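Long-range contacts in alpha,alpha-trehalose-phosphate synthase (UDP-forming) (PDB 5UOF), which belongs to glycosyltransferase family 20 and has the GT-B architecture of two Rossmann-like domains: residues L143-H148 and V183-A188; I136-Y141 and N157-F162; F161-P166 and T192-D197; R11-S16 and A128-D133. All blocks are in the same frame, centred on the assembly; numbering follows the deposited sequence. Where two conformers were deposited one is given.

Contact 1: residues L143-H148 and V183-A188; sequences LLPFAH and VKFMCA. With EDO (1,2-ethanediol), chain I.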
# COMPACT_ATOMS: atom_id res chain seq x y z
N LEU A 143 -3.11 -3.29 -21.49
CA LEU A 143 -4.28 -3.30 -22.37
C LEU A 143 -5.57 -3.21 -21.58
O LEU A 143 -6.63 -3.57 -22.09
CB LEU A 143 -4.27 -4.57 -23.22
CG LEU A 143 -3.18 -4.67 -24.27
CD1 LEU A 143 -2.99 -6.11 -24.74
CD2 LEU A 143 -3.51 -3.74 -25.43
N LEU A 144 -5.51 -2.78 -20.32
CA LEU A 144 -6.72 -2.65 -19.52
C LEU A 144 -7.86 -1.89 -20.21
O LEU A 144 -9.00 -2.37 -20.17
CB LEU A 144 -6.32 -2.04 -18.17
CG LEU A 144 -7.36 -2.10 -17.07
CD1 LEU A 144 -6.66 -2.23 -15.75
CD2 LEU A 144 -8.21 -0.84 -17.12
N PRO A 145 -7.64 -0.73 -20.85
CA PRO A 145 -8.76 -0.02 -21.48
C PRO A 145 -9.25 -0.62 -22.80
O PRO A 145 -10.10 -0.02 -23.46
CB PRO A 145 -8.19 1.39 -21.73
CG PRO A 145 -6.88 1.45 -21.01
CD PRO A 145 -6.39 0.04 -20.95
N PHE A 146 -8.75 -1.80 -23.19
CA PHE A 146 -8.97 -2.27 -24.56
C PHE A 146 -10.44 -2.58 -24.83
O PHE A 146 -10.97 -2.21 -25.89
CB PHE A 146 -8.09 -3.49 -24.83
CG PHE A 146 -7.93 -3.82 -26.29
CD1 PHE A 146 -6.97 -3.17 -27.07
CD2 PHE A 146 -8.70 -4.81 -26.88
CE1 PHE A 146 -6.81 -3.49 -28.41
CE2 PHE A 146 -8.54 -5.13 -28.22
CZ PHE A 146 -7.59 -4.48 -28.98
N ALA A 147 -11.12 -3.28 -23.91
CA ALA A 147 -12.54 -3.58 -24.11
C ALA A 147 -13.37 -2.31 -24.20
O ALA A 147 -14.28 -2.22 -25.02
CB ALA A 147 -13.09 -4.45 -22.99
N HIS A 148 -13.09 -1.33 -23.34
CA HIS A 148 -13.87 -0.10 -23.38
C HIS A 148 -13.74 0.57 -24.75
O HIS A 148 -14.74 1.05 -25.31
CB HIS A 148 -13.42 0.84 -22.25
CG HIS A 148 -14.26 2.08 -22.15
ND1 HIS A 148 -13.92 3.26 -22.78
CD2 HIS A 148 -15.44 2.30 -21.54
CE1 HIS A 148 -14.85 4.16 -22.53
NE2 HIS A 148 -15.79 3.61 -21.78
N VAL A 183 -11.44 1.40 -13.29
CA VAL A 183 -12.40 0.38 -12.89
C VAL A 183 -13.60 0.37 -13.84
O VAL A 183 -14.12 -0.70 -14.19
CB VAL A 183 -12.81 0.59 -11.42
CG1 VAL A 183 -14.04 -0.23 -11.08
CG2 VAL A 183 -11.65 0.23 -10.48
N LYS A 184 -14.02 1.55 -14.32
CA LYS A 184 -15.03 1.58 -15.38
C LYS A 184 -14.56 0.79 -16.61
O LYS A 184 -15.34 0.02 -17.19
CB LYS A 184 -15.35 3.02 -15.77
CG LYS A 184 -16.41 3.12 -16.88
CD LYS A 184 -16.70 4.57 -17.28
CE LYS A 184 -15.48 5.22 -17.90
NZ LYS A 184 -15.75 6.60 -18.40
N PHE A 185 -13.30 0.98 -17.02
CA PHE A 185 -12.76 0.21 -18.14
C PHE A 185 -12.86 -1.29 -17.88
O PHE A 185 -13.21 -2.07 -18.77
CB PHE A 185 -11.31 0.58 -18.39
CG PHE A 185 -11.11 1.99 -18.86
CD1 PHE A 185 -12.13 2.70 -19.47
CD2 PHE A 185 -9.87 2.60 -18.72
CE1 PHE A 185 -11.93 4.00 -19.91
CE2 PHE A 185 -9.66 3.90 -19.16
CZ PHE A 185 -10.70 4.60 -19.75
N MET A 186 -12.54 -1.70 -16.65
CA MET A 186 -12.56 -3.11 -16.31
C MET A 186 -13.97 -3.67 -16.36
O MET A 186 -14.15 -4.86 -16.66
CB MET A 186 -11.94 -3.31 -14.93
CG MET A 186 -10.47 -2.96 -14.96
SD MET A 186 -9.62 -3.08 -13.40
CE MET A 186 -9.66 -4.86 -13.11
N CYS A 187 -14.97 -2.84 -16.11
CA CYS A 187 -16.35 -3.30 -16.24
C CYS A 187 -16.84 -3.34 -17.68
O CYS A 187 -17.98 -3.76 -17.90
CB CYS A 187 -17.28 -2.42 -15.40
SG CYS A 187 -16.93 -2.57 -13.64
N ALA A 188 -16.03 -2.94 -18.66
CA ALA A 188 -16.41 -3.13 -20.05
C ALA A 188 -16.26 -4.57 -20.51
O ALA A 188 -16.85 -4.96 -21.52
CB ALA A 188 -15.59 -2.20 -20.95
C1 EDO I . -9.35 3.50 -24.37
O1 EDO I . -8.97 4.68 -25.07
C2 EDO I . -10.66 3.74 -23.64
O2 EDO I . -11.75 3.77 -24.57
O HOH W 1 -11.58 -1.86 -21.06
O HOH W 2 -17.81 5.22 -20.80

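Contact 2: residues I136-Y141 and N157-F162; sequences IWVHDY and NPIGFF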
# COMPACT_ATOMS: atom_id res chain seq x y z
N ILE A 136 -13.09 -12.73 -27.51
CA ILE A 136 -11.91 -11.89 -27.41
C ILE A 136 -11.34 -12.01 -26.00
O ILE A 136 -12.07 -11.82 -25.02
CB ILE A 136 -12.23 -10.43 -27.75
CG1 ILE A 136 -12.95 -10.37 -29.11
CG2 ILE A 136 -10.96 -9.59 -27.78
CD1 ILE A 136 -13.36 -8.97 -29.51
N TRP A 137 -10.03 -12.27 -25.91
CA TRP A 137 -9.33 -12.47 -24.64
C TRP A 137 -8.13 -11.53 -24.58
O TRP A 137 -7.13 -11.76 -25.26
CB TRP A 137 -8.90 -13.93 -24.49
CG TRP A 137 -8.42 -14.28 -23.10
CD1 TRP A 137 -8.35 -13.45 -22.01
CD2 TRP A 137 -7.96 -15.56 -22.67
NE1 TRP A 137 -7.87 -14.14 -20.92
CE2 TRP A 137 -7.62 -15.44 -21.30
CE3 TRP A 137 -7.80 -16.80 -23.30
CZ2 TRP A 137 -7.13 -16.50 -20.56
CZ3 TRP A 137 -7.30 -17.86 -22.55
CH2 TRP A 137 -6.98 -17.70 -21.20
N VAL A 138 -8.23 -10.49 -23.74
CA VAL A 138 -7.22 -9.44 -23.59
C VAL A 138 -6.35 -9.73 -22.37
O VAL A 138 -6.87 -10.06 -21.29
CB VAL A 138 -7.89 -8.06 -23.47
CG1 VAL A 138 -6.83 -6.96 -23.34
CG2 VAL A 138 -8.82 -7.81 -24.66
N HIS A 139 -5.04 -9.56 -22.51
CA HIS A 139 -4.10 -9.94 -21.45
C HIS A 139 -3.35 -8.74 -20.89
O HIS A 139 -2.62 -8.05 -21.61
CB HIS A 139 -3.11 -10.98 -21.96
CG HIS A 139 -3.75 -12.32 -22.12
ND1 HIS A 139 -3.72 -13.27 -21.13
CD2 HIS A 139 -4.53 -12.81 -23.11
CE1 HIS A 139 -4.41 -14.33 -21.52
NE2 HIS A 139 -4.93 -14.07 -22.71
N ASP A 140 -3.55 -8.51 -19.59
CA ASP A 140 -2.68 -7.76 -18.69
C ASP A 140 -2.80 -6.24 -18.78
O ASP A 140 -3.52 -5.69 -19.62
CB ASP A 140 -1.22 -8.17 -18.88
CG ASP A 140 -0.47 -8.25 -17.55
OD1 ASP A 140 -1.12 -8.11 -16.48
OD2 ASP A 140 0.77 -8.42 -17.56
N TYR A 141 -2.05 -5.57 -17.90
CA TYR A 141 -2.36 -4.20 -17.51
C TYR A 141 -2.08 -3.17 -18.61
O TYR A 141 -2.67 -2.08 -18.56
CB TYR A 141 -1.60 -3.85 -16.23
CG TYR A 141 -0.09 -3.89 -16.36
CD1 TYR A 141 0.61 -5.10 -16.29
CD2 TYR A 141 0.63 -2.72 -16.59
CE1 TYR A 141 1.98 -5.12 -16.44
CE2 TYR A 141 2.00 -2.74 -16.73
CZ TYR A 141 2.67 -3.95 -16.66
OH TYR A 141 4.04 -3.96 -16.81
N ASN A 157 -19.08 -8.31 -28.97
CA ASN A 157 -18.56 -9.65 -28.73
C ASN A 157 -18.35 -9.91 -27.24
O ASN A 157 -18.14 -8.98 -26.46
CB ASN A 157 -17.23 -9.84 -29.45
CG ASN A 157 -17.35 -9.70 -30.95
OD1 ASN A 157 -17.73 -8.64 -31.46
ND2 ASN A 157 -17.03 -10.77 -31.66
N PRO A 158 -18.36 -11.18 -26.82
CA PRO A 158 -17.83 -11.50 -25.49
C PRO A 158 -16.36 -11.09 -25.42
O PRO A 158 -15.57 -11.44 -26.30
CB PRO A 158 -17.99 -13.02 -25.40
CG PRO A 158 -19.03 -13.37 -26.45
CD PRO A 158 -18.79 -12.39 -27.54
N ILE A 159 -16.00 -10.33 -24.39
CA ILE A 159 -14.62 -9.92 -24.19
C ILE A 159 -14.23 -10.25 -22.76
O ILE A 159 -14.96 -9.90 -21.83
CB ILE A 159 -14.40 -8.42 -24.44
CG1 ILE A 159 -15.09 -7.97 -25.74
CG2 ILE A 159 -12.91 -8.13 -24.52
CD1 ILE A 159 -14.97 -6.46 -25.99
N GLY A 160 -13.10 -10.91 -22.60
CA GLY A 160 -12.57 -11.22 -21.28
C GLY A 160 -11.23 -10.55 -21.06
O GLY A 160 -10.47 -10.31 -22.00
N PHE A 161 -10.93 -10.26 -19.80
CA PHE A 161 -9.67 -9.67 -19.39
C PHE A 161 -9.04 -10.60 -18.37
O PHE A 161 -9.73 -11.13 -17.51
CB PHE A 161 -9.87 -8.27 -18.77
CG PHE A 161 -8.59 -7.56 -18.38
CD1 PHE A 161 -7.70 -7.12 -19.35
CD2 PHE A 161 -8.30 -7.31 -17.04
CE1 PHE A 161 -6.52 -6.46 -18.99
CE2 PHE A 161 -7.12 -6.65 -16.68
CZ PHE A 161 -6.24 -6.23 -17.65
N PHE A 162 -7.72 -10.80 -18.47
CA PHE A 162 -6.99 -11.47 -17.40
C PHE A 162 -5.83 -10.59 -16.97
O PHE A 162 -4.97 -10.23 -17.78
CB PHE A 162 -6.48 -12.86 -17.80
CG PHE A 162 -5.87 -13.59 -16.63
CD1 PHE A 162 -6.70 -14.19 -15.69
CD2 PHE A 162 -4.49 -13.60 -16.41
CE1 PHE A 162 -6.16 -14.82 -14.57
CE2 PHE A 162 -3.96 -14.24 -15.30
CZ PHE A 162 -4.79 -14.85 -14.38

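Contact 3: residues F161-P166 and T192-D197; sequences FFLHIP and TGFQTD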
# COMPACT_ATOMS: atom_id res chain seq x y z
N PHE A 161 -10.93 -10.26 -19.80
CA PHE A 161 -9.67 -9.67 -19.39
C PHE A 161 -9.04 -10.60 -18.37
O PHE A 161 -9.73 -11.13 -17.51
CB PHE A 161 -9.87 -8.27 -18.77
CG PHE A 161 -8.59 -7.56 -18.38
CD1 PHE A 161 -7.70 -7.12 -19.35
CD2 PHE A 161 -8.30 -7.31 -17.04
CE1 PHE A 161 -6.52 -6.46 -18.99
CE2 PHE A 161 -7.12 -6.65 -16.68
CZ PHE A 161 -6.24 -6.23 -17.65
N PHE A 162 -7.72 -10.80 -18.47
CA PHE A 162 -6.99 -11.47 -17.40
C PHE A 162 -5.83 -10.59 -16.97
O PHE A 162 -4.97 -10.23 -17.78
CB PHE A 162 -6.48 -12.86 -17.80
CG PHE A 162 -5.87 -13.59 -16.63
CD1 PHE A 162 -6.70 -14.19 -15.69
CD2 PHE A 162 -4.49 -13.60 -16.41
CE1 PHE A 162 -6.16 -14.82 -14.57
CE2 PHE A 162 -3.96 -14.24 -15.30
CZ PHE A 162 -4.79 -14.85 -14.38
N LEU A 163 -5.81 -10.25 -15.68
CA LEU A 163 -4.73 -9.47 -15.09
C LEU A 163 -3.67 -10.41 -14.54
O LEU A 163 -3.95 -11.23 -13.66
CB LEU A 163 -5.28 -8.58 -13.97
CG LEU A 163 -4.28 -7.57 -13.41
CD1 LEU A 163 -3.97 -6.49 -14.48
CD2 LEU A 163 -4.87 -6.95 -12.14
N HIS A 164 -2.44 -10.31 -15.07
CA HIS A 164 -1.38 -11.20 -14.63
C HIS A 164 -0.67 -10.72 -13.37
O HIS A 164 -0.02 -11.52 -12.69
CB HIS A 164 -0.35 -11.39 -15.75
CG HIS A 164 -0.90 -12.10 -16.95
ND1 HIS A 164 -0.46 -13.34 -17.34
CD2 HIS A 164 -1.87 -11.75 -17.83
CE1 HIS A 164 -1.12 -13.72 -18.42
NE2 HIS A 164 -1.98 -12.77 -18.74
N ILE A 165 -0.78 -9.44 -13.04
CA ILE A 165 -0.14 -8.85 -11.87
C ILE A 165 -1.18 -8.73 -10.76
O ILE A 165 -2.36 -9.01 -11.00
CB ILE A 165 0.49 -7.49 -12.23
CG1 ILE A 165 -0.58 -6.49 -12.65
CG2 ILE A 165 1.51 -7.67 -13.35
CD1 ILE A 165 -0.05 -5.07 -12.75
N PRO A 166 -0.81 -8.37 -9.53
CA PRO A 166 -1.81 -8.23 -8.46
C PRO A 166 -2.81 -7.13 -8.78
O PRO A 166 -2.56 -6.24 -9.58
CB PRO A 166 -0.97 -7.86 -7.23
CG PRO A 166 0.44 -8.33 -7.56
CD PRO A 166 0.55 -8.04 -9.05
N THR A 192 -13.81 -10.59 -16.10
CA THR A 192 -12.61 -9.97 -15.57
C THR A 192 -11.94 -10.97 -14.64
O THR A 192 -12.47 -11.26 -13.56
CB THR A 192 -12.95 -8.66 -14.85
OG1 THR A 192 -13.63 -7.79 -15.77
CG2 THR A 192 -11.70 -7.98 -14.37
N GLY A 193 -10.81 -11.51 -15.06
CA GLY A 193 -10.13 -12.58 -14.34
C GLY A 193 -8.87 -12.08 -13.66
O GLY A 193 -8.18 -11.20 -14.17
N PHE A 194 -8.59 -12.68 -12.50
CA PHE A 194 -7.47 -12.32 -11.65
C PHE A 194 -6.68 -13.57 -11.28
O PHE A 194 -7.15 -14.70 -11.41
CB PHE A 194 -7.95 -11.62 -10.37
CG PHE A 194 -8.70 -10.35 -10.64
CD1 PHE A 194 -8.03 -9.15 -10.76
CD2 PHE A 194 -10.08 -10.37 -10.78
CE1 PHE A 194 -8.72 -7.98 -11.02
CE2 PHE A 194 -10.78 -9.21 -11.04
CZ PHE A 194 -10.09 -8.01 -11.15
N GLN A 195 -5.47 -13.34 -10.76
CA GLN A 195 -4.64 -14.48 -10.35
C GLN A 195 -5.21 -15.18 -9.12
O GLN A 195 -5.27 -16.41 -9.07
CB GLN A 195 -3.20 -14.02 -10.10
CG GLN A 195 -2.44 -13.60 -11.39
CD GLN A 195 -1.80 -14.78 -12.14
OE1 GLN A 195 -2.22 -15.94 -12.00
NE2 GLN A 195 -0.77 -14.48 -12.92
N THR A 196 -5.60 -14.41 -8.09
CA THR A 196 -5.95 -15.02 -6.80
C THR A 196 -7.29 -14.50 -6.30
O THR A 196 -7.79 -13.47 -6.77
CB THR A 196 -4.89 -14.75 -5.73
OG1 THR A 196 -4.87 -13.35 -5.40
CG2 THR A 196 -3.50 -15.18 -6.20
N ASP A 197 -7.86 -15.22 -5.33
CA ASP A 197 -9.09 -14.76 -4.70
C ASP A 197 -8.92 -13.38 -4.09
O ASP A 197 -9.85 -12.57 -4.11
CB ASP A 197 -9.56 -15.75 -3.64
CG ASP A 197 -10.97 -15.47 -3.16
OD1 ASP A 197 -11.91 -15.57 -3.99
OD2 ASP A 197 -11.15 -15.14 -1.97
O HOH W 3 -4.59 -10.66 -10.93

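Contact 4: residues R11-S16 and A128-D133; sequences RLIVVS and ALLRPD. With EDO (1,2-ethanediol), chain M.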
# COMPACT_ATOMS: atom_id res chain seq x y z
N ARG A 11 -14.16 -18.36 -33.11
CA ARG A 11 -12.74 -18.06 -33.00
C ARG A 11 -12.44 -17.44 -31.64
O ARG A 11 -13.20 -16.61 -31.15
CB ARG A 11 -12.28 -17.10 -34.10
CG ARG A 11 -12.49 -17.64 -35.50
CD ARG A 11 -11.83 -16.73 -36.51
NE ARG A 11 -12.30 -15.35 -36.38
CZ ARG A 11 -11.88 -14.35 -37.15
NH1 ARG A 11 -10.98 -14.57 -38.09
NH2 ARG A 11 -12.36 -13.12 -36.96
N LEU A 12 -11.33 -17.87 -31.05
CA LEU A 12 -10.71 -17.15 -29.95
C LEU A 12 -9.78 -16.10 -30.53
O LEU A 12 -8.94 -16.40 -31.38
CB LEU A 12 -9.94 -18.10 -29.04
CG LEU A 12 -9.26 -17.43 -27.84
CD1 LEU A 12 -10.30 -16.83 -26.90
CD2 LEU A 12 -8.35 -18.44 -27.11
N ILE A 13 -9.95 -14.86 -30.09
CA ILE A 13 -9.09 -13.75 -30.47
C ILE A 13 -8.27 -13.40 -29.24
O ILE A 13 -8.81 -12.86 -28.27
CB ILE A 13 -9.90 -12.53 -30.96
CG1 ILE A 13 -10.98 -12.97 -31.97
CG2 ILE A 13 -8.97 -11.43 -31.52
CD1 ILE A 13 -10.46 -13.57 -33.26
N VAL A 14 -6.99 -13.73 -29.25
CA VAL A 14 -6.08 -13.36 -28.17
C VAL A 14 -5.47 -12.00 -28.50
O VAL A 14 -4.97 -11.79 -29.61
CB VAL A 14 -4.99 -14.42 -27.98
CG1 VAL A 14 -3.86 -13.87 -27.11
CG2 VAL A 14 -5.57 -15.69 -27.36
N VAL A 15 -5.52 -11.08 -27.54
CA VAL A 15 -4.93 -9.75 -27.67
C VAL A 15 -3.90 -9.61 -26.55
O VAL A 15 -4.25 -9.69 -25.36
CB VAL A 15 -6.00 -8.65 -27.58
CG1 VAL A 15 -5.36 -7.27 -27.65
CG2 VAL A 15 -7.03 -8.81 -28.70
N SER A 16 -2.63 -9.40 -26.92
CA SER A 16 -1.58 -9.28 -25.91
C SER A 16 -0.46 -8.38 -26.42
O SER A 16 -0.52 -7.83 -27.52
CB SER A 16 -1.02 -10.65 -25.53
OG SER A 16 -0.22 -11.19 -26.57
N ALA A 128 -11.78 -4.20 -37.27
CA ALA A 128 -12.08 -4.56 -38.64
C ALA A 128 -11.90 -6.04 -38.91
O ALA A 128 -12.46 -6.56 -39.88
CB ALA A 128 -11.22 -3.74 -39.60
N LEU A 129 -11.13 -6.74 -38.08
CA LEU A 129 -10.88 -8.17 -38.27
C LEU A 129 -11.89 -9.06 -37.56
O LEU A 129 -11.84 -10.28 -37.74
CB LEU A 129 -9.48 -8.53 -37.78
CG LEU A 129 -8.32 -7.67 -38.25
CD1 LEU A 129 -7.05 -8.05 -37.51
CD2 LEU A 129 -8.13 -7.79 -39.75
N LEU A 130 -12.81 -8.48 -36.79
CA LEU A 130 -13.71 -9.26 -35.96
C LEU A 130 -14.90 -9.80 -36.74
O LEU A 130 -15.43 -9.13 -37.63
CB LEU A 130 -14.24 -8.42 -34.80
CG LEU A 130 -13.17 -8.06 -33.77
CD1 LEU A 130 -13.74 -7.15 -32.69
CD2 LEU A 130 -12.60 -9.34 -33.15
N ARG A 131 -15.30 -10.98 -36.40
CA ARG A 131 -16.59 -11.55 -36.74
C ARG A 131 -17.50 -11.48 -35.53
O ARG A 131 -17.02 -11.47 -34.39
CB ARG A 131 -16.44 -13.00 -37.21
CG ARG A 131 -15.45 -13.14 -38.35
CD ARG A 131 -15.23 -14.59 -38.78
NE ARG A 131 -14.22 -14.65 -39.82
CZ ARG A 131 -13.59 -15.75 -40.22
NH1 ARG A 131 -13.87 -16.92 -39.65
NH2 ARG A 131 -12.68 -15.67 -41.18
N PRO A 132 -18.82 -11.45 -35.74
CA PRO A 132 -19.73 -11.15 -34.63
C PRO A 132 -19.67 -12.13 -33.47
O PRO A 132 -19.99 -11.74 -32.34
CB PRO A 132 -21.12 -11.18 -35.29
CG PRO A 132 -20.86 -11.03 -36.74
CD PRO A 132 -19.55 -11.66 -37.01
N ASP A 133 -19.28 -13.39 -33.70
CA ASP A 133 -19.27 -14.41 -32.65
C ASP A 133 -17.88 -14.63 -32.06
O ASP A 133 -17.73 -15.52 -31.21
CB ASP A 133 -19.81 -15.74 -33.19
CG ASP A 133 -18.93 -16.32 -34.28
OD1 ASP A 133 -18.51 -15.55 -35.18
OD2 ASP A 133 -18.65 -17.54 -34.25
C1 EDO M . -13.44 -10.90 -40.72
O1 EDO M . -13.66 -12.12 -41.45
C2 EDO M . -12.97 -9.80 -41.66
O2 EDO M . -11.65 -10.10 -42.15
O HOH W 4 -10.01 -12.03 -39.43

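Contact 1: residues L143-H148 and V183-A188
Pro145 and Phe185 bring the two backbones to 5.2 Å between CA atoms, where the turn that opens helix 146-152 lies against the last turn of helix 179-186; both helices lie on one side of the parallel strands of the N-terminal Rossmann-like domain. A type I turn runs from Leu143 to Phe146, and Pro145 holds the N-cap position, its rigid apolar ring set against Phe185. Pro145 CB lies over one face of the Phe185 ring in a CH-pi contact, 4.1 Å from the centroid. CG of Leu144 lies anti to its backbone N (chi1 -167°); from it CD2 meets the edge of the same ring and comes within 3.6 Å of Phe185 CB, and the CD1 branch reaches the sulfur of the flexible Met186. His148 meets Phe185 obliquely, the ring planes 46° apart, with His148 CG 3.5 Å from Phe185 CD1. The edge of the His148 ring is polar: ND1 bonds almost straight to O2 of a 1,2-ethanediol, and NE2 to a water that Lys184 NZ also reaches weakly. Beyond the rings, small residues permit close approach, Ala147 CB standing 3.9 Å from Ala188 CB. The link between the backbones is one water, which donates to Leu144 O and Phe185 O and accepts from His148 N, each at 2.8 Å. Tyr115 and Leu116 of helix 109-127 pack on Leu144, Pro145 and Phe185, Phe203 of helix 197-209 touches Met186, and Val138 of strand 135-139 lies beneath Leu143 and Phe146.

Contact 2: residues I136-Y141 and N157-F162
Ile136 to His139 pair in parallel register with Ile159 to Phe162, the strand axes 4.7 Å apart and inclined by 23°. Five backbone hydrogen bonds alternate between the strands, from Ile136 N to Pro158 O at one end to Asp140 N to Phe162 O at the other; the bond from Val138 N to Gly160 O, 2.8 Å long, is the straightest at 175°. On one face, beta-branched Ile136, Val138 and Ile159 fill the space beside the backbone: Ile159 CG2 lies 4.0 Å from Ile136 CB, the two side chains pointing the same way, and also meets Val138 CG2. Phe161 leans across Val138. Its CG is anti to the backbone N (chi1 -177°); the ring edge meets Asp140 O, with Phe161 CE1 3.2 Å away. The two strands and helix 146-152 form a beta-alpha-beta unit of the N-terminal Rossmann-like domain, and Phe146, Ala147 and Leu150 of that helix pack onto this aliphatic face. On the other face Gly160, without a side chain, lies beside the Trp137 indole, whose NE1 edge comes within 3.6 Å of Phe162 CB. His139 NE2 stands 3.2 Å above the centre of the indole plane, while ND1 is hydrogen-bonded to His164. Trp453 and Phe457 add their rings to this aromatic side, the first edge-to-face with Phe162, the second stacked on Trp137.

Contact 3: residues F161-P166 and T192-D197
Phe161 O accepts the N-H of Gly193 at 2.7 Å, and Gly193 O accepts the N-H of Leu163 at 3.0 Å, so Gly193 is held through both its N-H and its C=O. These bonds join adjacent parallel strands of the N-terminal Rossmann-like sheet, Phe161 facing Thr192 and Phe162 facing Gly193. Beyond them the chains separate, CA atoms of His164 and Gln195 being 6.3 Å apart, and other groups take over. Gln195 bends at chi2 (-85°), and its NE2 donates to His164 O at 3.1 Å, with the acceptor nearly in the amide plane; OE1 accepts from Ile235 N. A glutamine suits this place because one amide can serve a carbonyl and an N-H at once. One water joins the two chains: it accepts from Gln195 N at 2.8 Å and lies within hydrogen-bonding distance of Leu163 O and Ile165 O. His164 keeps its polar atoms busy with the end of strand 135-139 and the residue after it, N bonding to Asp140 OD1 and NE2 to His139 ND1. The Phe162 ring extends past Gly193, its CE1 3.3 Å from Phe194 O, and meets Gln195 at its edge, ring and amide planes 76° apart; Gly193, with no side chain, lets the ring come this close, Phe162 CD1 3.6 Å from Gly193 C. On the opposite face Leu163 CD2 touches the edge of the Phe194 ring at 4.1 Å. Strand 135-139 continues the sheet beyond 159-162 and strand 226-232 beyond 191-194, Val228 and Val230 packing on Thr192 and Phe194, while Thr196 caps helix 197-209, whose Phe203 meets Phe194.

Contact 4: residues R11-S16 and A128-D133
Arg11 and Arg131 stack their guanidinium groups face to face, the planes 2° apart and the centres separated by 3.8 Å. The two side chains cross at about a right angle: Arg131 is extended from CG to NE, whereas Arg11 is bent at chi3 (-55°), which turns NE out of the line of the chain; its CZ lies 3.6 Å from Arg131 NE. Like charges would be expected to repel, with Arg11 NH1 only 3.7 Å from Arg131 NE, yet the flat pairing leaves each rim available for hydrogen bonds. Arg11 NH2 donates to Leu129 O at 3.0 Å, the oxygen lying in the guanidinium plane, and forms a salt bridge with Asp134, whose negative charge probably offsets part of the repulsion. A water bridges Arg11 NH1 and Leu129 O. Arg131 NE points to O1 of a 1,2-ethanediol, 3.1 Å away in a nearly straight bond. The contact lies at the edge of the N-terminal Rossmann-like domain, where the start of strand 12-16 meets the loop leading from helix 109-127 into strand 135-139, its neighbour in the parallel part of the sheet. Long, charged arginines suit this solvent-facing rim. Further in, Ile13 CG1 meets Leu130 CD2 obliquely at 4.1 Å, and Leu130 also rests on Ile136 and Val155.

Contacts 2 and 3 are the buried sheet core: both use strand 159-162, share Phe161 and Phe162, and place 135-139 and 191-194 on its two sides, by five backbone bonds in contact 2 but two in contact 3, where a side-chain amide and a water take over. Contact 1 is also buried but lies on the helical layer, where apolar and aromatic side chains do the work and water alone joins the backbones; it meets contact 2 where Ala147 CB packs on Ile159 CG2. Contact 4 sits at the surface, with stacked arginines, yet strand 12-16 joins the same sheet through the bond from Trp137 N to Ile13 O. Ile165 CD1 packs on Tyr141 CD1 between contacts 3 and 2, whereas contacts 3 and 4 do not touch.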